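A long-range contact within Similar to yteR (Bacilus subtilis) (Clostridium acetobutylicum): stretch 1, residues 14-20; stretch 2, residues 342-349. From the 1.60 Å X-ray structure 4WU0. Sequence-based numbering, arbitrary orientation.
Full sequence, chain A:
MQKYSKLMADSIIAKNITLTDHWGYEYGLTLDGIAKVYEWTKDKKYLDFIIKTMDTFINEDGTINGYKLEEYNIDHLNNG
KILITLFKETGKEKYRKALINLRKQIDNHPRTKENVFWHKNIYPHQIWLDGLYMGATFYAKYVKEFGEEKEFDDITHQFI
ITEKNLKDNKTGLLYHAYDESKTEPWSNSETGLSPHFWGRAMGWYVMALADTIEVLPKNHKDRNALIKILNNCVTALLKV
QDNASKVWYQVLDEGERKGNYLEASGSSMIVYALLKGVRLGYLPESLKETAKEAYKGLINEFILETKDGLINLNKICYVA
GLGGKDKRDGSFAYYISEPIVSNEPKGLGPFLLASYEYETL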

# COMPACT_ATOMS: atom_id res chain seq x y z
N ALA A 14 5.38 -8.95 -20.48
CA ALA A 14 5.98 -8.75 -21.80
C ALA A 14 6.99 -7.60 -21.84
O ALA A 14 7.95 -7.66 -22.60
CB ALA A 14 4.87 -8.52 -22.86
N LYS A 15 6.75 -6.55 -21.05
CA LYS A 15 7.64 -5.39 -21.04
C LYS A 15 8.83 -5.64 -20.11
O LYS A 15 9.73 -4.81 -19.99
CB LYS A 15 6.87 -4.13 -20.62
CG LYS A 15 5.84 -3.65 -21.67
CD LYS A 15 4.95 -2.52 -21.11
CE LYS A 15 3.79 -2.17 -22.02
NZ LYS A 15 4.21 -1.48 -23.26
N ASN A 16 8.82 -6.80 -19.45
CA ASN A 16 9.85 -7.21 -18.49
C ASN A 16 10.19 -6.14 -17.46
O ASN A 16 11.34 -5.78 -17.25
CB ASN A 16 11.12 -7.69 -19.21
CG ASN A 16 11.97 -8.59 -18.34
OD1 ASN A 16 11.46 -9.31 -17.46
ND2 ASN A 16 13.29 -8.54 -18.54
N ILE A 17 9.15 -5.62 -16.84
CA ILE A 17 9.31 -4.62 -15.79
C ILE A 17 10.18 -5.21 -14.68
O ILE A 17 9.99 -6.35 -14.27
CB ILE A 17 7.93 -4.23 -15.24
CG1 ILE A 17 7.04 -3.66 -16.35
CG2 ILE A 17 8.05 -3.23 -14.11
CD1 ILE A 17 7.60 -2.49 -17.07
N THR A 18 11.14 -4.42 -14.22
CA THR A 18 12.08 -4.87 -13.20
C THR A 18 11.38 -5.07 -11.85
O THR A 18 10.78 -4.15 -11.29
CB THR A 18 13.21 -3.85 -13.01
OG1 THR A 18 13.84 -3.57 -14.26
CG2 THR A 18 14.26 -4.38 -12.05
N LEU A 19 11.47 -6.30 -11.34
CA LEU A 19 10.91 -6.64 -10.05
C LEU A 19 11.92 -7.39 -9.18
O LEU A 19 11.55 -7.99 -8.18
CB LEU A 19 9.67 -7.53 -10.24
CG LEU A 19 8.54 -6.94 -11.08
CD1 LEU A 19 7.49 -7.99 -11.40
CD2 LEU A 19 7.89 -5.74 -10.36
N THR A 20 13.20 -7.34 -9.57
CA THR A 20 14.21 -8.25 -9.01
C THR A 20 15.53 -7.59 -8.57
O THR A 20 16.47 -8.30 -8.23
CB THR A 20 14.52 -9.39 -10.02
OG1 THR A 20 14.81 -8.83 -11.31
CG2 THR A 20 13.30 -10.33 -10.16
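Stretch 2 (342-349) SNEPKGLG

Segments far apart in sequence often meet by packing, with side chains doing most of the work and no hydrogen bond passing between them. Residues 14-20 and 342-349, separated by at least 326 positions where they touch, illustrate the principle on a small scale: no hydrogen bond crosses between them, and the contact buries 216 Å² in all.

The first stretch leaves a helix at Asn 16, whose positive phi (48°) belongs to a Schellman motif, and then runs on through Ile 17 and Thr 18 in extended conformation. The second approaches as a loop, with Asn 343 also at positive phi (55°), and enters a helix at Pro 345. The two run in the same sense, Ile 17 facing Asn 343 with CA atoms 7.4 Å apart and Leu 19 facing Pro 345 with CA atoms 7.8 Å apart. Such spacing leaves room for side chains between the backbones.

Ile 17 is the centre of the contact. Its CA-to-CB bond points toward the second stretch, and with chi1 and chi2 both m both arms touch Asn 343: CD1 lies 3.8 Å from CB of Asn 343 and CG2 lies 3.7 Å from O of Asn 343. CG2 of Ile 17 continues to CG of Pro 345 at 4.1 Å and CD1 of Leu 348 at 4.0 Å. One methyl group thus spans the junction of loop and helix. Leu 19 reaches the same helix start differently. Its CA-to-CB bond points sideways, but the m, t rotamer brings its end nearer, placing CD2 of Leu 19 3.6 Å from CG of Pro 345. The proline ring, puckered C-gamma exo, meets the backbone too, CG of Pro 345 being 4.0 Å from O of Thr 18.

A smaller contribution comes from Lys 15. Its CA-to-CB bond points toward the second stretch, and chi1 m with chi2 t carries CD of Lys 15 to 3.8 Å from ND2 of Asn 343; chi3, also t, continues the chain to CE. The polar ends of both side chains find hydrogen bonds elsewhere in the structure.

Glu 344 shows the complementary half of the principle. Its CA-to-CB bond points away from the first stretch, and the side chain, t at chi1 and p at chi2, turns to the start of the helix that follows. There OE2 of Glu 344 accepts a capping bond from N of Lys 346 at 3.0 Å and forms a salt bridge with NZ of Lys 346 at 2.8 Å. The carbonyl O of Glu 344 also accepts from N of Leu 348 at 3.0 Å. Capping therefore satisfies N of Lys 346 locally, while Pro 345, which has no backbone N-H to offer, turns its ring to the apolar contact.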

# COMPACT_ATOMS: atom_id res chain seq x y z
N SER A 342 6.33 6.23 -15.68
CA SER A 342 5.41 5.21 -16.17
C SER A 342 5.88 3.80 -15.78
O SER A 342 7.07 3.56 -15.57
CB SER A 342 5.26 5.32 -17.67
OG SER A 342 6.50 5.02 -18.31
N ASN A 343 4.91 2.87 -15.69
CA ASN A 343 5.19 1.46 -15.49
C ASN A 343 6.07 1.17 -14.28
O ASN A 343 6.94 0.32 -14.31
CB ASN A 343 5.74 0.83 -16.77
CG ASN A 343 4.73 0.85 -17.88
OD1 ASN A 343 3.52 0.97 -17.62
ND2 ASN A 343 5.19 0.73 -19.11
N GLU A 344 5.78 1.90 -13.21
CA GLU A 344 6.42 1.74 -11.92
C GLU A 344 5.56 0.86 -11.03
O GLU A 344 4.38 1.12 -10.84
CB GLU A 344 6.64 3.13 -11.30
CG GLU A 344 6.79 3.19 -9.80
CD GLU A 344 7.91 2.35 -9.28
OE1 GLU A 344 8.96 2.25 -9.97
OE2 GLU A 344 7.73 1.77 -8.18
N PRO A 345 6.15 -0.20 -10.45
CA PRO A 345 5.41 -1.11 -9.60
C PRO A 345 4.57 -0.51 -8.47
O PRO A 345 3.53 -1.09 -8.13
CB PRO A 345 6.51 -2.04 -9.08
CG PRO A 345 7.45 -2.12 -10.22
CD PRO A 345 7.50 -0.72 -10.74
N LYS A 346 4.98 0.62 -7.90
CA LYS A 346 4.18 1.25 -6.86
C LYS A 346 2.79 1.67 -7.39
O LYS A 346 1.83 1.75 -6.63
CB LYS A 346 4.90 2.46 -6.28
CG LYS A 346 6.16 2.12 -5.49
CD LYS A 346 6.91 3.37 -5.10
CE LYS A 346 8.40 3.12 -4.88
NZ LYS A 346 9.13 3.14 -6.15
N GLY A 347 2.69 1.90 -8.70
CA GLY A 347 1.40 2.15 -9.34
C GLY A 347 0.78 0.90 -9.98
O GLY A 347 -0.43 0.72 -9.94
N LEU A 348 1.62 0.06 -10.58
CA LEU A 348 1.12 -1.11 -11.30
C LEU A 348 0.35 -2.05 -10.38
O LEU A 348 -0.70 -2.57 -10.75
CB LEU A 348 2.27 -1.88 -11.96
CG LEU A 348 3.00 -1.17 -13.09
CD1 LEU A 348 4.31 -1.85 -13.42
CD2 LEU A 348 2.15 -1.10 -14.32
N GLY A 349 0.90 -2.34 -9.22
CA GLY A 349 0.24 -3.25 -8.30
C GLY A 349 -1.15 -2.79 -7.92
O GLY A 349 -2.12 -3.54 -8.04